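Local coordinates for phosphoribosyl-glycinamide (GAR) synthetase (Cryptococcus neoformans var. grubii serotype A, PDB 7LVO), which catalyses, as the N-terminal half of a bifunctional purine-biosynthesis enzyme, the ATP-dependent joining of glycine to 5-phosphoribosylamine to form glycinamide ribonucleotide, at residues A[271-283]-A[376-389]. Sequence-based numbering, arbitrary orientation.
Sequences LNTGGMGAYAPAP and GYAVSVVLASEGYP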
ATOM      1  N   LEU A 271       7.599 -18.538   0.388  1.00 43.04           N
ATOM      2  CA  LEU A 271       8.205 -17.231   0.586  1.00 45.64           C
ATOM      3  C   LEU A 271       7.148 -16.130   0.500  1.00 50.24           C
ATOM      4  O   LEU A 271       6.071 -16.302  -0.080  1.00 45.27           O
ATOM      5  CB  LEU A 271       9.302 -16.990  -0.445  1.00 52.53           C
ATOM      6  CG  LEU A 271      10.621 -17.736  -0.227  1.00 47.23           C
ATOM      7  CD1 LEU A 271      10.451 -19.228  -0.402  1.00 57.73           C
ATOM      8  CD2 LEU A 271      11.691 -17.198  -1.170  1.00 48.99           C
ATOM      9  N   ASN A 272       7.471 -14.986   1.089  1.00 48.65           N
ATOM     10  CA  ASN A 272       6.564 -13.850   1.126  1.00 50.07           C
ATOM     11  C   ASN A 272       6.711 -12.998  -0.130  1.00 41.56           C
ATOM     12  O   ASN A 272       7.744 -13.008  -0.802  1.00 43.85           O
ATOM     13  CB  ASN A 272       6.817 -12.998   2.369  1.00 45.43           C
ATOM     14  CG  ASN A 272       6.427 -13.712   3.654  1.00 58.59           C
ATOM     15  OD1 ASN A 272       5.301 -13.575   4.135  1.00 53.62           O
ATOM     16  ND2 ASN A 272       7.355 -14.481   4.210  1.00 58.73           N
ATOM     17  N   THR A 273       5.648 -12.263  -0.442  1.00 40.70           N
ATOM     18  CA  THR A 273       5.601 -11.385  -1.599  1.00 34.02           C
ATOM     19  C   THR A 273       5.031 -10.037  -1.174  1.00 37.41           C
ATOM     20  O   THR A 273       4.704  -9.816  -0.005  1.00 33.37           O
ATOM     21  CB  THR A 273       4.748 -11.983  -2.731  1.00 43.25           C
ATOM     22  OG1 THR A 273       3.353 -11.943  -2.366  1.00 28.32           O
ATOM     23  CG2 THR A 273       5.155 -13.414  -3.008  1.00 38.44           C
ATOM     24  N   GLY A 274       4.903  -9.132  -2.141  1.00 38.17           N
ATOM     25  CA  GLY A 274       4.230  -7.874  -1.911  1.00 31.57           C
ATOM     26  C   GLY A 274       2.725  -7.966  -1.846  1.00 35.54           C
ATOM     27  O   GLY A 274       2.061  -6.963  -1.572  1.00 36.47           O
ATOM     28  N   GLY A 275       2.169  -9.153  -2.087  1.00 32.11           N
ATOM     29  CA  GLY A 275       0.734  -9.350  -2.063  1.00 36.22           C
ATOM     30  C   GLY A 275       0.228 -10.063  -3.299  1.00 29.41           C
ATOM     31  O   GLY A 275       0.304  -9.520  -4.405  1.00 25.31           O
ATOM     32  N   MET A 276      -0.277 -11.286  -3.125  1.00 32.37           N
ATOM     33  CA  MET A 276      -0.791 -12.083  -4.233  1.00 25.17           C
ATOM     34  C   MET A 276      -2.303 -11.991  -4.382  1.00 20.48           C
ATOM     35  O   MET A 276      -2.860 -12.602  -5.292  1.00 27.98           O
ATOM     36  CB  MET A 276      -0.386 -13.551  -4.061  1.00 24.41           C
ATOM     37  CG  MET A 276       1.108 -13.818  -4.237  1.00 25.64           C
ATOM     38  SD  MET A 276       1.713 -13.358  -5.870  1.00 35.71           S
ATOM     39  CE  MET A 276       0.709 -14.399  -6.932  1.00 28.77           C
ATOM     40  N   GLY A 277      -2.978 -11.242  -3.520  1.00 26.54           N
ATOM     41  CA  GLY A 277      -4.415 -11.094  -3.627  1.00 25.37           C
ATOM     42  C   GLY A 277      -5.046 -10.576  -2.353  1.00 25.75           C
ATOM     43  O   GLY A 277      -4.510 -10.781  -1.263  1.00 28.19           O
ATOM     44  N   ALA A 278      -6.188  -9.903  -2.475  1.00 28.61           N
ATOM     45  CA  ALA A 278      -6.855  -9.322  -1.317  1.00 32.44           C
ATOM     46  C   ALA A 278      -8.363  -9.350  -1.526  1.00 21.45           C
ATOM     47  O   ALA A 278      -8.861  -9.545  -2.638  1.00 24.24           O
ATOM     48  CB  ALA A 278      -6.376  -7.885  -1.063  1.00 28.54           C
ATOM     49  N   TYR A 279      -9.086  -9.157  -0.432  1.00 22.21           N
ATOM     50  CA  TYR A 279     -10.540  -9.143  -0.462  1.00 24.69           C
ATOM     51  C   TYR A 279     -11.035  -8.229   0.651  1.00 27.81           C
ATOM     52  O   TYR A 279     -10.340  -7.997   1.647  1.00 25.10           O
ATOM     53  CB  TYR A 279     -11.130 -10.553  -0.313  1.00 24.86           C
ATOM     54  CG  TYR A 279     -10.630 -11.310   0.898  1.00 26.44           C
ATOM     55  CD1 TYR A 279      -9.435 -12.009   0.857  1.00 31.49           C
ATOM     56  CD2 TYR A 279     -11.351 -11.314   2.085  1.00 34.74           C
ATOM     57  CE1 TYR A 279      -8.970 -12.701   1.958  1.00 26.19           C
ATOM     58  CE2 TYR A 279     -10.892 -12.001   3.197  1.00 28.59           C
ATOM     59  CZ  TYR A 279      -9.701 -12.694   3.123  1.00 33.39           C
ATOM     60  OH  TYR A 279      -9.230 -13.379   4.221  1.00 35.05           O
ATOM     61  N   ALA A 280     -12.252  -7.711   0.467  1.00 28.55           N
ATOM     62  CA  ALA A 280     -12.852  -6.795   1.431  1.00 28.37           C
ATOM     63  C   ALA A 280     -14.342  -6.727   1.162  1.00 27.60           C
ATOM     64  O   ALA A 280     -14.763  -6.893   0.012  1.00 25.03           O
ATOM     65  CB  ALA A 280     -12.223  -5.392   1.326  1.00 24.51           C
ATOM     66  N   PRO A 281     -15.171  -6.497   2.196  1.00 25.74           N
ATOM     67  CA  PRO A 281     -14.777  -6.402   3.609  1.00 27.71           C
ATOM     68  C   PRO A 281     -14.361  -7.758   4.175  1.00 21.63           C
ATOM     69  O   PRO A 281     -15.002  -8.752   3.896  1.00 29.80           O
ATOM     70  CB  PRO A 281     -16.048  -5.892   4.311  1.00 21.82           C
ATOM     71  CG  PRO A 281     -16.912  -5.354   3.226  1.00 27.82           C
ATOM     72  CD  PRO A 281     -16.590  -6.157   1.997  1.00 31.90           C
ATOM     73  N   ALA A 282     -13.290  -7.780   4.946  1.00 24.22           N
ATOM     74  CA  ALA A 282     -12.827  -9.011   5.574  1.00 27.75           C
ATOM     75  C   ALA A 282     -13.805  -9.413   6.668  1.00 28.94           C
ATOM     76  O   ALA A 282     -13.916  -8.693   7.669  1.00 26.95           O
ATOM     77  CB  ALA A 282     -11.425  -8.808   6.153  1.00 35.59           C
ATOM     78  N   PRO A 283     -14.518 -10.534   6.537  1.00 27.70           N
ATOM     79  CA  PRO A 283     -15.490 -10.904   7.581  1.00 25.18           C
ATOM     80  C   PRO A 283     -14.895 -10.979   8.975  1.00 27.72           C
ATOM     81  O   PRO A 283     -15.601 -10.732   9.963  1.00 33.14           O
ATOM     82  CB  PRO A 283     -16.009 -12.271   7.109  1.00 38.21           C
ATOM     83  CG  PRO A 283     -15.802 -12.268   5.628  1.00 34.57           C
ATOM     84  CD  PRO A 283     -14.525 -11.483   5.407  1.00 28.90           C
ATOM     85  N   GLY A 376     -21.796  -5.708  -0.647  1.00 38.81           N
ATOM     86  CA  GLY A 376     -21.105  -6.832  -1.232  1.00 37.21           C
ATOM     87  C   GLY A 376     -19.624  -6.849  -0.907  1.00 30.78           C
ATOM     88  O   GLY A 376     -19.145  -6.200   0.023  1.00 28.79           O
ATOM     89  N   TYR A 377     -18.885  -7.605  -1.715  1.00 31.65           N
ATOM     90  CA  TYR A 377     -17.468  -7.844  -1.488  1.00 29.29           C
ATOM     91  C   TYR A 377     -16.692  -7.591  -2.769  1.00 28.31           C
ATOM     92  O   TYR A 377     -17.263  -7.506  -3.855  1.00 29.93           O
ATOM     93  CB  TYR A 377     -17.217  -9.287  -1.003  1.00 30.57           C
ATOM     94  CG  TYR A 377     -17.946  -9.637   0.277  1.00 31.22           C
ATOM     95  CD1 TYR A 377     -19.291  -9.972   0.262  1.00 30.88           C
ATOM     96  CD2 TYR A 377     -17.285  -9.633   1.497  1.00 28.31           C
ATOM     97  CE1 TYR A 377     -19.960 -10.294   1.433  1.00 34.93           C
ATOM     98  CE2 TYR A 377     -17.940  -9.946   2.667  1.00 29.96           C
ATOM     99  CZ  TYR A 377     -19.278 -10.276   2.632  1.00 29.86           C
ATOM    100  OH  TYR A 377     -19.939 -10.591   3.797  1.00 49.17           O
ATOM    101  N   ALA A 378     -15.375  -7.466  -2.624  1.00 27.86           N
ATOM    102  CA  ALA A 378     -14.473  -7.266  -3.752  1.00 28.20           C
ATOM    103  C   ALA A 378     -13.229  -8.115  -3.537  1.00 21.21           C
ATOM    104  O   ALA A 378     -12.779  -8.310  -2.402  1.00 21.38           O
ATOM    105  CB  ALA A 378     -14.085  -5.783  -3.908  1.00 21.84           C
ATOM    106  N   VAL A 379     -12.668  -8.608  -4.641  1.00 22.78           N
ATOM    107  CA  VAL A 379     -11.522  -9.503  -4.604  1.00 21.99           C
ATOM    108  C   VAL A 379     -10.549  -9.112  -5.707  1.00 21.14           C
ATOM    109  O   VAL A 379     -10.951  -8.678  -6.787  1.00 22.48           O
ATOM    110  CB  VAL A 379     -11.940 -10.982  -4.772  1.00 28.94           C
ATOM    111  CG1 VAL A 379     -10.721 -11.890  -4.696  1.00 34.34           C
ATOM    112  CG2 VAL A 379     -12.981 -11.371  -3.733  1.00 32.74           C
ATOM    113  N   SER A 380      -9.256  -9.276  -5.426  1.00 22.18           N
ATOM    114  CA  SER A 380      -8.199  -9.062  -6.404  1.00 26.90           C
ATOM    115  C   SER A 380      -7.273 -10.265  -6.377  1.00 22.83           C
ATOM    116  O   SER A 380      -6.825 -10.676  -5.305  1.00 24.56           O
ATOM    117  CB  SER A 380      -7.409  -7.780  -6.114  1.00 23.73           C
ATOM    118  OG  SER A 380      -6.772  -7.830  -4.848  1.00 28.07           O
ATOM    119  N   VAL A 381      -6.985 -10.824  -7.550  1.00 24.19           N
ATOM    120  CA  VAL A 381      -6.141 -12.010  -7.675  1.00 18.68           C
ATOM    121  C   VAL A 381      -4.980 -11.667  -8.600  1.00 20.78           C
ATOM    122  O   VAL A 381      -5.192 -11.276  -9.754  1.00 17.87           O
ATOM    123  CB  VAL A 381      -6.923 -13.215  -8.208  1.00 24.73           C
ATOM    124  CG1 VAL A 381      -5.982 -14.408  -8.386  1.00 27.52           C
ATOM    125  CG2 VAL A 381      -8.067 -13.575  -7.267  1.00 24.91           C
ATOM    126  N   VAL A 382      -3.760 -11.826  -8.098  1.00 21.76           N
ATOM    127  CA  VAL A 382      -2.558 -11.387  -8.792  1.00 20.14           C
ATOM    128  C   VAL A 382      -2.039 -12.510  -9.680  1.00 27.52           C
ATOM    129  O   VAL A 382      -1.984 -13.677  -9.274  1.00 24.54           O
ATOM    130  CB  VAL A 382      -1.480 -10.935  -7.784  1.00 25.45           C
ATOM    131  CG1 VAL A 382      -0.156 -10.680  -8.498  1.00 27.01           C
ATOM    132  CG2 VAL A 382      -1.931  -9.685  -7.035  1.00 24.52           C
ATOM    133  N   LEU A 383      -1.657 -12.148 -10.899  1.00 25.28           N
ATOM    134  CA  LEU A 383      -0.907 -13.017 -11.796  1.00 28.33           C
ATOM    135  C   LEU A 383       0.542 -12.545 -11.817  1.00 33.38           C
ATOM    136  O   LEU A 383       0.813 -11.378 -12.122  1.00 26.03           O
ATOM    137  CB  LEU A 383      -1.505 -12.998 -13.197  1.00 28.95           C
ATOM    138  CG  LEU A 383      -2.419 -14.170 -13.558  1.00 35.64           C
ATOM    139  CD1 LEU A 383      -3.592 -14.276 -12.606  1.00 26.74           C
ATOM    140  CD2 LEU A 383      -2.913 -14.028 -14.994  1.00 34.64           C
ATOM    141  N   ALA A 384       1.464 -13.442 -11.479  1.00 22.61           N
ATOM    142  CA  ALA A 384       2.872 -13.102 -11.349  1.00 26.48           C
ATOM    143  C   ALA A 384       3.698 -13.841 -12.399  1.00 25.94           C
ATOM    144  O   ALA A 384       3.216 -14.743 -13.084  1.00 26.00           O
ATOM    145  CB  ALA A 384       3.385 -13.428  -9.940  1.00 28.32           C
ATOM    146  N   SER A 385       4.961 -13.445 -12.501  1.00 20.36           N
ATOM    147  CA  SER A 385       5.892 -14.030 -13.454  1.00 30.53           C
ATOM    148  C   SER A 385       6.561 -15.269 -12.871  1.00 31.82           C
ATOM    149  O   SER A 385       6.740 -15.394 -11.660  1.00 28.38           O
ATOM    150  CB  SER A 385       6.961 -13.009 -13.855  1.00 24.94           C
ATOM    151  OG  SER A 385       6.389 -11.876 -14.494  1.00 29.83           O
ATOM    152  N   GLU A 386       6.945 -16.185 -13.762  1.00 35.28           N
ATOM    153  CA  GLU A 386       7.613 -17.413 -13.354  1.00 40.51           C
ATOM    154  C   GLU A 386       8.850 -17.101 -12.522  1.00 32.92           C
ATOM    155  O   GLU A 386       9.760 -16.404 -12.983  1.00 31.68           O
ATOM    156  CB  GLU A 386       7.992 -18.228 -14.590  1.00 39.72           C
ATOM    157  CG  GLU A 386       8.676 -19.547 -14.290  1.00 55.40           C
ATOM    158  CD  GLU A 386       9.021 -20.325 -15.553  1.00 51.48           C
ATOM    159  OE1 GLU A 386       8.605 -19.897 -16.650  1.00 47.46           O
ATOM    160  OE2 GLU A 386       9.707 -21.361 -15.442  1.00 55.92           O
ATOM    161  N   GLY A 387       8.887 -17.626 -11.294  1.00 41.37           N
ATOM    162  CA  GLY A 387      10.012 -17.473 -10.393  1.00 41.80           C
ATOM    163  C   GLY A 387       9.753 -16.521  -9.243  1.00 41.41           C
ATOM    164  O   GLY A 387      10.337 -16.695  -8.164  1.00 43.04           O
ATOM    165  N   TYR A 388       8.909 -15.517  -9.452  1.00 42.97           N
ATOM    166  CA  TYR A 388       8.575 -14.574  -8.391  1.00 42.71           C
ATOM    167  C   TYR A 388       8.116 -15.333  -7.147  1.00 34.85           C
ATOM    168  O   TYR A 388       7.381 -16.321  -7.264  1.00 41.49           O
ATOM    169  CB  TYR A 388       7.479 -13.620  -8.882  1.00 38.41           C
ATOM    170  CG  TYR A 388       7.035 -12.587  -7.876  1.00 34.15           C
ATOM    171  CD1 TYR A 388       7.715 -11.386  -7.739  1.00 35.49           C
ATOM    172  CD2 TYR A 388       5.928 -12.807  -7.071  1.00 35.71           C
ATOM    173  CE1 TYR A 388       7.312 -10.437  -6.818  1.00 35.26           C
ATOM    174  CE2 TYR A 388       5.515 -11.862  -6.155  1.00 36.97           C
ATOM    175  CZ  TYR A 388       6.211 -10.683  -6.027  1.00 38.13           C
ATOM    176  OH  TYR A 388       5.795  -9.736  -5.110  1.00 30.44           O
ATOM    177  N   PRO A 389       8.516 -14.905  -5.936  1.00 33.62           N
ATOM    178  CA  PRO A 389       9.321 -13.726  -5.590  1.00 45.21           C
ATOM    179  C   PRO A 389      10.812 -13.856  -5.883  1.00 39.80           C
ATOM    180  O   PRO A 389      11.578 -12.958  -5.531  1.00 42.44           O
ATOM    181  CB  PRO A 389       9.095 -13.589  -4.072  1.00 42.79           C
ATOM    182  CG  PRO A 389       8.866 -14.988  -3.617  1.00 36.94           C
ATOM    183  CD  PRO A 389       8.114 -15.668  -4.739  1.00 42.74           C
TER
HETATM  184  O   HOH W   1      -2.603 -14.960  -6.868  1.00 22.75           O
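An antiparallel pairing at the middle of a five-stranded sheet joins strand 277-280, from the ATP-grasp part of the sequence, to strand 377-384 of the C-domain family region of GAR synthetase. The register follows from two hydrogen-bonded pairs, Ala278 with Ser380 and Ala280 with Ala378, alternating with the non-hydrogen-bonded pairs Gly277-Val381 and Tyr279-Val379. Ala278 O receives Ser380 N at 2.8 Å, and Ala280 O accepts from Ala378 N. Ala278 N bonds chiefly to Ser380 O and only weakly to Ser380 OG, whose stronger partner is Pro339 O. The pairing continues past Gly277, with Val382 N donating to Met276 O at 3.0 Å from 46° above the carbonyl plane; a water bridges the same oxygen to Val382 O, so two donors grip it. Bent at chi2 and chi3, Met276 brings CE to 4.1 Å from Ala384 CB, and Met276 SD makes an oblique Met-aromatic contact with Tyr388. Beyond, a type II beta turn from Ser385 to Tyr388 brings the chain back beside Leu271 to Gly274. Tyr388 CG lies opposite the backbone N (chi1 180°), and the ring reaches out until Tyr388 OH accepts from Gly274 N at 3.2 Å in a nearly straight bond (171°). Thr273 CB and CG2 both pack on Tyr388 CE2, while Thr273 OG1 forms an ST turn with Gly275 N and also bonds to Lys262 O. Pro389, after a cis peptide, lays CB over the centre of the Tyr388 ring and touches Leu271 CB with CG. At the opposite end, Pro281, also after a cis peptide, places Pro281 O in plane at the edge of the Tyr377 ring, 3.4 Å from Tyr377 CE2. Pro281 CD lies 3.6 Å from Tyr377 CD2.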